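Local coordinates for probable leucine/isoleucine/valine-binding protein (Rhodopirellula baltica, PDB 4KV7), which probably binds leucine, isoleucine, valine or a related small ligand in the cleft of a periplasmic binding protein, at residues A[268-276]-A[301-309]. The protein carries 1 engineered substitution. Residues are numbered along the deposited sequence; the frame is centred on the assembly and turned at random.
Sequences VATQVVPHF and FVSLEGYIV
The ring of Phe301 is clasped between Gln271 and Phe276, at the heart of an aromatic cluster with His275. The contact belongs to the two-lobed periplasmic binding protein fold. It joins the end of strand 268-271, and the loop that leaves it, to the first turns of helix 301-319. Gln271 CG makes a CH-pi contact over one face of the ring, 3.8 Å from the Phe301 centroid. The bend at chi2 of Gln271 then lays its amide over the same face, with planes 25° apart. The amide NE2 makes a weak hydrogen bond to Ala269 O. On the opposite face Phe276 comes edge first, the CE2 side over the centre of the Phe301 ring, with planes at 52°. Phe301 in turn presents its own edge to the face of His275, where CZ lies 3.7 Å from His275 CD2, a nearly perpendicular T-shaped pair. With an alanine at Phe301, Gln271 and Phe276 would probably be left with a gap between them, and the face of His275 would lose the edge packed against it.

Val273 carries the next layer. Its CG2 packs 3.8 Å from Leu304 CD2, while CG1 meets Ile308 CD1 at 3.7 Å. Leu304 CD2 also lies close to the carbonyl oxygen of Pro274.

No hydrogen bond joins the two segments, and several polar groups bond to other parts of the chain. Asp254 OD2 accepts from the backbone N of Phe301 at the start of the helix. His275 NE2 is hydrogen-bonded to Ser370. Glu305, with CG anti to its backbone N (chi1 -175°), extends past Val272. Its OE2 forms a salt bridge with Arg135, and the other oxygen, OE1, lies 3.3 Å from Val272 CG2.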
loop_
_atom_site.group_PDB
_atom_site.type_symbol
_atom_site.label_atom_id
_atom_site.label_comp_id
_atom_site.label_asym_id
_atom_site.label_seq_id
_atom_site.Cartn_x
_atom_site.Cartn_y
_atom_site.Cartn_z
ATOM N N VAL A 268 6.603 12.615 8.971
ATOM C CA VAL A 268 5.809 12.804 7.760
ATOM C C VAL A 268 5.670 11.453 7.082
ATOM O O VAL A 268 6.631 10.689 7.019
ATOM C CB VAL A 268 6.479 13.818 6.813
ATOM C CG1 VAL A 268 5.796 13.850 5.459
ATOM C CG2 VAL A 268 6.481 15.208 7.446
ATOM N N ALA A 269 4.475 11.130 6.612
ATOM C CA ALA A 269 4.242 9.847 5.959
ATOM C C ALA A 269 3.419 10.064 4.699
ATOM O O ALA A 269 2.332 10.653 4.753
ATOM C CB ALA A 269 3.530 8.865 6.911
ATOM N N THR A 270 3.923 9.587 3.564
ATOM C CA THR A 270 3.192 9.733 2.321
ATOM C C THR A 270 2.161 8.621 2.180
ATOM O O THR A 270 2.474 7.444 2.386
ATOM C CB THR A 270 4.124 9.752 1.100
ATOM O OG1 THR A 270 5.074 8.688 1.196
ATOM C CG2 THR A 270 4.881 11.060 1.026
ATOM N N GLN A 271 0.942 8.996 1.810
ATOM C CA GLN A 271 -0.138 8.045 1.594
ATOM C C GLN A 271 -0.560 7.998 0.137
ATOM O O GLN A 271 -0.368 8.960 -0.616
ATOM C CB GLN A 271 -1.342 8.401 2.468
ATOM C CG GLN A 271 -1.015 8.593 3.948
ATOM C CD GLN A 271 -0.271 7.417 4.541
ATOM O OE1 GLN A 271 -0.671 6.270 4.372
ATOM N NE2 GLN A 271 0.818 7.693 5.239
ATOM N N VAL A 272 -1.167 6.879 -0.246
ATOM C CA VAL A 272 -1.684 6.692 -1.589
ATOM C C VAL A 272 -3.205 6.829 -1.632
ATOM O O VAL A 272 -3.834 6.535 -2.653
ATOM C CB VAL A 272 -1.239 5.344 -2.184
ATOM C CG1 VAL A 272 0.279 5.300 -2.315
ATOM C CG2 VAL A 272 -1.756 4.181 -1.337
ATOM N N VAL A 273 -3.766 7.293 -0.524
ATOM C CA VAL A 273 -5.193 7.562 -0.369
ATOM C C VAL A 273 -5.323 8.893 0.366
ATOM O O VAL A 273 -4.393 9.304 1.067
ATOM C CB VAL A 273 -5.903 6.454 0.459
ATOM C CG1 VAL A 273 -5.866 5.122 -0.287
ATOM C CG2 VAL A 273 -5.275 6.320 1.846
ATOM N N PRO A 274 -6.462 9.580 0.221
ATOM C CA PRO A 274 -6.704 10.791 1.010
ATOM C C PRO A 274 -6.888 10.424 2.481
ATOM O O PRO A 274 -6.892 9.250 2.857
ATOM C CB PRO A 274 -7.992 11.348 0.404
ATOM C CG PRO A 274 -8.684 10.152 -0.141
ATOM C CD PRO A 274 -7.596 9.265 -0.663
ATOM N N HIS A 275 -7.006 11.429 3.336
ATOM C CA HIS A 275 -7.094 11.149 4.755
ATOM C C HIS A 275 -8.452 10.540 5.070
ATOM O O HIS A 275 -9.467 10.953 4.514
ATOM C CB HIS A 275 -6.881 12.411 5.581
ATOM C CG HIS A 275 -6.472 12.116 6.982
ATOM N ND1 HIS A 275 -7.334 11.562 7.905
ATOM C CD2 HIS A 275 -5.275 12.228 7.601
ATOM C CE1 HIS A 275 -6.688 11.372 9.044
ATOM N NE2 HIS A 275 -5.439 11.772 8.886
ATOM N N PHE A 276 -8.479 9.561 5.966
ATOM C CA PHE A 276 -9.740 8.915 6.330
ATOM C C PHE A 276 -10.695 9.822 7.093
ATOM O O PHE A 276 -11.866 9.474 7.268
ATOM C CB PHE A 276 -9.503 7.598 7.077
ATOM C CG PHE A 276 -8.562 7.708 8.244
ATOM C CD1 PHE A 276 -8.994 8.226 9.452
ATOM C CD2 PHE A 276 -7.250 7.259 8.139
ATOM C CE1 PHE A 276 -8.134 8.296 10.534
ATOM C CE2 PHE A 276 -6.388 7.335 9.212
ATOM C CZ PHE A 276 -6.828 7.848 10.413
ATOM N N PHE A 301 -5.442 4.395 7.005
ATOM C CA PHE A 301 -5.140 4.559 5.590
ATOM C C PHE A 301 -5.147 3.209 4.880
ATOM O O PHE A 301 -5.435 3.142 3.691
ATOM C CB PHE A 301 -3.789 5.244 5.362
ATOM C CG PHE A 301 -3.654 6.577 6.052
ATOM C CD1 PHE A 301 -4.367 7.687 5.612
ATOM C CD2 PHE A 301 -2.813 6.717 7.141
ATOM C CE1 PHE A 301 -4.247 8.910 6.262
ATOM C CE2 PHE A 301 -2.695 7.940 7.795
ATOM C CZ PHE A 301 -3.403 9.035 7.346
ATOM N N VAL A 302 -4.805 2.148 5.605
ATOM C CA VAL A 302 -4.709 0.824 5.014
ATOM C C VAL A 302 -6.096 0.299 4.643
ATOM O O VAL A 302 -6.325 -0.140 3.513
ATOM C CB VAL A 302 -3.981 -0.155 5.960
ATOM C CG1 VAL A 302 -3.922 -1.538 5.339
ATOM C CG2 VAL A 302 -2.568 0.340 6.280
ATOM N N SER A 303 -7.036 0.342 5.579
ATOM C CA SER A 303 -8.364 -0.135 5.228
ATOM C C SER A 303 -9.067 0.778 4.234
ATOM O O SER A 303 -9.883 0.302 3.454
ATOM C CB SER A 303 -9.239 -0.398 6.453
ATOM O OG SER A 303 -9.391 0.752 7.256
ATOM N N LEU A 304 -8.766 2.078 4.240
ATOM C CA LEU A 304 -9.308 2.955 3.213
ATOM C C LEU A 304 -8.830 2.506 1.838
ATOM O O LEU A 304 -9.617 2.453 0.894
ATOM C CB LEU A 304 -8.926 4.409 3.488
ATOM C CG LEU A 304 -9.274 5.427 2.402
ATOM C CD1 LEU A 304 -10.768 5.384 2.064
ATOM C CD2 LEU A 304 -8.894 6.812 2.875
ATOM N N GLU A 305 -7.550 2.150 1.709
ATOM C CA GLU A 305 -7.070 1.612 0.440
ATOM C C GLU A 305 -7.803 0.316 0.058
ATOM O O GLU A 305 -8.185 0.139 -1.098
ATOM C CB GLU A 305 -5.553 1.404 0.463
ATOM C CG GLU A 305 -4.977 0.954 -0.868
ATOM C CD GLU A 305 -3.460 0.924 -0.896
ATOM O OE1 GLU A 305 -2.817 1.396 0.072
ATOM O OE2 GLU A 305 -2.897 0.410 -1.891
ATOM N N GLY A 306 -7.997 -0.586 1.016
ATOM C CA GLY A 306 -8.704 -1.823 0.729
ATOM C C GLY A 306 -10.130 -1.565 0.268
ATOM O O GLY A 306 -10.634 -2.196 -0.671
ATOM N N TYR A 307 -10.789 -0.615 0.919
ATOM C CA TYR A 307 -12.136 -0.219 0.545
ATOM C C TYR A 307 -12.188 0.325 -0.883
ATOM O O TYR A 307 -13.085 -0.012 -1.654
ATOM C CB TYR A 307 -12.689 0.792 1.557
ATOM C CG TYR A 307 -14.045 1.327 1.184
ATOM C CD1 TYR A 307 -15.195 0.594 1.443
ATOM C CD2 TYR A 307 -14.177 2.563 0.559
ATOM C CE1 TYR A 307 -16.440 1.080 1.088
ATOM C CE2 TYR A 307 -15.416 3.056 0.212
ATOM C CZ TYR A 307 -16.538 2.311 0.467
ATOM O OH TYR A 307 -17.754 2.840 0.097
ATOM N N ILE A 308 -11.230 1.175 -1.238
ATOM C CA ILE A 308 -11.131 1.717 -2.595
ATOM C C ILE A 308 -10.951 0.604 -3.624
ATOM O O ILE A 308 -11.632 0.587 -4.654
ATOM C CB ILE A 308 -9.986 2.732 -2.694
ATOM C CG1 ILE A 308 -10.387 4.004 -1.955
ATOM C CG2 ILE A 308 -9.629 3.025 -4.156
ATOM C CD1 ILE A 308 -9.252 4.961 -1.657
ATOM N N VAL A 309 -10.060 -0.334 -3.334
ATOM C CA VAL A 309 -9.869 -1.486 -4.199
ATOM C C VAL A 309 -11.183 -2.262 -4.378
ATOM O O VAL A 309 -11.563 -2.602 -5.505
ATOM C CB VAL A 309 -8.729 -2.367 -3.661
ATOM C CG1 VAL A 309 -8.667 -3.688 -4.400
ATOM C CG2 VAL A 309 -7.407 -1.634 -3.792
#